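Local coordinates for hypothetical protein PAE2307 (Pyrobaculum aerophilum, PDB 2JB7) that binds adenosine and AMP and is possibly an adenosine-specific kinase, though its cellular function is not established, at residues Val18-Ala23 / Arg108-Thr113. Residues are numbered along the deposited sequence; the frame is centred on the assembly and turned at random.
With AMP (adenosine monophosphate), chain D; ACT (acetate ion), chain G.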
ATOM      1  N   VAL A  18      -5.215 -22.545   3.249  1.00 21.09           N
ATOM      2  CA  VAL A  18      -5.138 -22.002   4.595  1.00 21.17           C
ATOM      3  C   VAL A  18      -4.194 -20.791   4.615  1.00 21.17           C
ATOM      4  O   VAL A  18      -3.219 -20.771   3.877  1.00 21.41           O
ATOM      5  CB  VAL A  18      -4.688 -23.073   5.607  1.00 20.87           C
ATOM      6  CG1 VAL A  18      -3.171 -23.375   5.484  1.00 22.18           C
ATOM      7  CG2 VAL A  18      -5.075 -22.660   7.040  1.00 21.58           C
ATOM      8  N   ILE A  19      -4.539 -19.788   5.427  1.00 19.96           N
ATOM      9  CA  ILE A  19      -3.666 -18.637   5.719  1.00 19.67           C
ATOM     10  C   ILE A  19      -3.558 -18.577   7.249  1.00 19.43           C
ATOM     11  O   ILE A  19      -4.576 -18.569   7.962  1.00 18.77           O
ATOM     12  CB  ILE A  19      -4.224 -17.341   5.111  1.00 19.60           C
ATOM     13  CG1 ILE A  19      -4.334 -17.482   3.583  1.00 20.80           C
ATOM     14  CG2 ILE A  19      -3.332 -16.098   5.483  1.00 19.67           C
ATOM     15  CD1 ILE A  19      -5.165 -16.331   2.973  1.00 19.04           C
ATOM     16  N   ILE A  20      -2.331 -18.557   7.758  1.00 19.39           N
ATOM     17  CA  ILE A  20      -2.079 -18.491   9.209  1.00 19.77           C
ATOM     18  C   ILE A  20      -1.190 -17.275   9.480  1.00 20.56           C
ATOM     19  O   ILE A  20      -0.185 -17.079   8.806  1.00 19.91           O
ATOM     20  CB  ILE A  20      -1.401 -19.759   9.725  1.00 20.12           C
ATOM     21  CG1 ILE A  20      -2.167 -20.996   9.261  1.00 18.41           C
ATOM     22  CG2 ILE A  20      -1.305 -19.720  11.247  1.00 20.46           C
ATOM     23  CD1 ILE A  20      -1.484 -22.346   9.598  1.00 22.72           C
ATOM     24  N   GLY A  21      -1.553 -16.465  10.459  1.00 19.20           N
ATOM     25  CA  GLY A  21      -0.761 -15.294  10.807  1.00 19.27           C
ATOM     26  C   GLY A  21      -0.900 -14.894  12.261  1.00 20.51           C
ATOM     27  O   GLY A  21      -1.419 -15.646  13.072  1.00 21.32           O
ATOM     28  N   GLN A  22      -0.387 -13.712  12.555  1.00 20.50           N
ATOM     29  CA  GLN A  22      -0.468 -13.135  13.896  1.00 20.17           C
ATOM     30  C   GLN A  22      -0.924 -11.692  13.770  1.00 19.03           C
ATOM     31  O   GLN A  22      -0.520 -10.950  12.858  1.00 19.12           O
ATOM     32  CB  GLN A  22       0.895 -13.193  14.530  1.00 20.26           C
ATOM     33  CG  GLN A  22       0.880 -12.926  16.023  1.00 22.14           C
ATOM     34  CD  GLN A  22       2.269 -12.928  16.511  1.00 23.39           C
ATOM     35  OE1 GLN A  22       2.982 -13.929  16.388  1.00 25.66           O
ATOM     36  NE2 GLN A  22       2.699 -11.802  17.015  1.00 23.04           N
ATOM     37  N   ALA A  23      -1.803 -11.314  14.697  1.00 18.79           N
ATOM     38  CA  ALA A  23      -2.379  -9.987  14.722  1.00 18.68           C
ATOM     39  C   ALA A  23      -2.383  -9.523  16.177  1.00 19.10           C
ATOM     40  O   ALA A  23      -1.458  -9.899  16.953  1.00 19.17           O
ATOM     41  CB  ALA A  23      -3.788 -10.052  14.136  1.00 19.11           C
ATOM     42  N   ARG A 108       1.931 -10.093  11.009  1.00 20.53           N
ATOM     43  CA  ARG A 108       2.695 -10.991  10.160  1.00 20.45           C
ATOM     44  C   ARG A 108       1.827 -12.128   9.634  1.00 20.69           C
ATOM     45  O   ARG A 108       0.782 -12.465  10.207  1.00 20.59           O
ATOM     46  CB  ARG A 108       3.871 -11.571  10.928  1.00 22.31           C
ATOM     47  CG  ARG A 108       3.446 -12.334  12.172  1.00 23.14           C
ATOM     48  CD  ARG A 108       4.383 -12.156  13.390  1.00 23.52           C
ATOM     49  NE  ARG A 108       5.666 -12.820  13.158  1.00 24.47           N
ATOM     50  CZ  ARG A 108       6.255 -13.653  14.009  1.00 24.98           C
ATOM     51  NH1 ARG A 108       5.741 -13.922  15.228  1.00 24.92           N
ATOM     52  NH2 ARG A 108       7.384 -14.216  13.637  1.00 24.85           N
ATOM     53  N   ILE A 109       2.275 -12.710   8.522  1.00 19.22           N
ATOM     54  CA  ILE A 109       1.664 -13.916   7.979  1.00 19.47           C
ATOM     55  C   ILE A 109       2.713 -15.033   7.950  1.00 19.68           C
ATOM     56  O   ILE A 109       3.835 -14.806   7.503  1.00 19.93           O
ATOM     57  CB  ILE A 109       1.101 -13.643   6.558  1.00 20.89           C
ATOM     58  CG1 ILE A 109       0.182 -12.389   6.581  1.00 20.66           C
ATOM     59  CG2 ILE A 109       0.419 -14.908   6.047  1.00 20.70           C
ATOM     60  CD1 ILE A 109      -0.349 -11.984   5.178  1.00 22.20           C
ATOM     61  N   PHE A 110       2.378 -16.209   8.457  1.00 19.17           N
ATOM     62  CA  PHE A 110       3.330 -17.328   8.510  1.00 19.26           C
ATOM     63  C   PHE A 110       3.293 -18.232   7.303  1.00 19.61           C
ATOM     64  O   PHE A 110       4.318 -18.787   6.953  1.00 21.22           O
ATOM     65  CB  PHE A 110       3.078 -18.203   9.740  1.00 20.50           C
ATOM     66  CG  PHE A 110       3.177 -17.478  11.060  1.00 20.66           C
ATOM     67  CD1 PHE A 110       4.395 -17.001  11.507  1.00 21.14           C
ATOM     68  CD2 PHE A 110       2.045 -17.281  11.844  1.00 21.60           C
ATOM     69  CE1 PHE A 110       4.527 -16.328  12.726  1.00 20.86           C
ATOM     70  CE2 PHE A 110       2.144 -16.603  13.074  1.00 22.06           C
ATOM     71  CZ  PHE A 110       3.374 -16.136  13.516  1.00 22.08           C
ATOM     72  N   ALA A 111       2.123 -18.435   6.714  1.00 19.82           N
ATOM     73  CA  ALA A 111       1.922 -19.368   5.630  1.00 19.42           C
ATOM     74  C   ALA A 111       0.673 -18.972   4.860  1.00 19.24           C
ATOM     75  O   ALA A 111      -0.317 -18.510   5.462  1.00 19.60           O
ATOM     76  CB  ALA A 111       1.761 -20.768   6.177  1.00 20.84           C
ATOM     77  N   ALA A 112       0.712 -19.168   3.548  1.00 19.08           N
ATOM     78  CA  ALA A 112      -0.489 -19.171   2.727  1.00 19.88           C
ATOM     79  C   ALA A 112      -0.309 -20.337   1.737  1.00 19.24           C
ATOM     80  O   ALA A 112       0.587 -20.283   0.904  1.00 20.30           O
ATOM     81  CB  ALA A 112      -0.660 -17.863   2.035  1.00 19.45           C
ATOM     82  N   THR A 113      -1.125 -21.391   1.856  1.00 20.14           N
ATOM     83  CA  THR A 113      -0.775 -22.630   1.181  1.00 21.00           C
ATOM     84  C   THR A 113      -1.894 -23.643   1.203  1.00 21.56           C
ATOM     85  O   THR A 113      -2.803 -23.560   2.047  1.00 20.30           O
ATOM     86  CB  THR A 113       0.466 -23.270   1.844  1.00 21.94           C
ATOM     87  OG1 THR A 113       1.057 -24.248   0.965  1.00 24.22           O
ATOM     88  CG2 THR A 113       0.115 -23.921   3.151  1.00 22.84           C
TER
HETATM   89  P   AMP D1168       0.316 -26.522  -6.288  0.60 38.57           P
HETATM   90  O1P AMP D1168      -1.128 -26.503  -6.760  0.60 38.19           O
HETATM   91  O2P AMP D1168       1.272 -26.778  -7.415  0.60 39.81           O
HETATM   92  O3P AMP D1168       0.559 -27.384  -5.062  0.60 38.43           O
HETATM   93  O5' AMP D1168       0.634 -24.946  -5.924  0.60 34.44           O
HETATM   94  C5' AMP D1168       1.207 -24.408  -4.720  0.60 31.27           C
HETATM   95  C4' AMP D1168       0.265 -23.402  -4.055  1.00 28.54           C
HETATM   96  O4' AMP D1168      -0.063 -22.290  -4.910  1.00 26.06           O
HETATM   97  C3' AMP D1168      -1.057 -24.054  -3.673  1.00 27.61           C
HETATM   98  O3' AMP D1168      -0.986 -24.747  -2.421  1.00 27.08           O
HETATM   99  C2' AMP D1168      -1.963 -22.850  -3.620  1.00 26.01           C
HETATM  100  O2' AMP D1168      -1.874 -22.195  -2.339  1.00 25.47           O
HETATM  101  C1' AMP D1168      -1.423 -21.934  -4.706  1.00 25.74           C
HETATM  102  N9  AMP D1168      -2.074 -22.118  -6.017  1.00 24.60           N
HETATM  103  C8  AMP D1168      -2.087 -23.257  -6.743  1.00 26.75           C
HETATM  104  N7  AMP D1168      -2.745 -23.079  -7.923  1.00 22.82           N
HETATM  105  C5  AMP D1168      -3.168 -21.788  -7.942  1.00 22.94           C
HETATM  106  C6  AMP D1168      -3.897 -20.925  -8.876  1.00 24.81           C
HETATM  107  N6  AMP D1168      -4.384 -21.380 -10.069  1.00 26.23           N
HETATM  108  N1  AMP D1168      -4.094 -19.635  -8.547  1.00 25.18           N
HETATM  109  C2  AMP D1168      -3.649 -19.120  -7.394  1.00 25.16           C
HETATM  110  N3  AMP D1168      -2.973 -19.848  -6.495  1.00 25.34           N
HETATM  111  C4  AMP D1168      -2.703 -21.160  -6.711  1.00 24.71           C
HETATM  112  C   ACT G1169       7.886 -13.077  10.186  1.00 33.31           C
HETATM  113  O   ACT G1169       7.963 -12.297  11.141  1.00 36.11           O
HETATM  114  OXT ACT G1169       6.911 -13.792  10.141  1.00 30.52           O
HETATM  115  CH3 ACT G1169       8.919 -13.124   9.118  1.00 33.87           C
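Ile20 O accepts two backbone N-H groups across the antiparallel pair 18-22/108-113, Phe110 N at 2.7 Å and, weakly, Ala111 N at 3.4 Å, which makes this a textbook classic beta bulge. Its extra residue shifts the register by one and lets the Phe110 ring lie across the partner strand. Phe110 CG stands anti to its own carbonyl carbon (chi1 -59°), and from there CD2 packs on Gly21 CA at 3.6 Å while CZ meets Gln22 OE1 at the ring's edge. Gly21 suits this place, since a CB would collide with Arg108 O. The neighbouring ring atom, Phe110 CE1, sits over the centre of the Arg108 guanidinium, 3.4 Å from its plane. Arg108 NH1 gives Gln22 OE1 a bent bond of 3.0 Å, reaching it from above the amide's carbonyl plane, with the two flat groups nearly perpendicular. A leucine in place of Arg108 would probably leave Gln22 OE1 without this donor. Further out, Ile19 and Ile109 meet through their CG2 methyls beneath helix 93-101, and Thr113 carries the strand to the AMP pocket. Gln22 NE2 bonds to Phe110 O of a neighbouring subunit. An acetate ion, probably from the crystallisation liquor, is held by Arg108 NE of another subunit and, at its O atom, by Arg108 NE at 3.1 Å.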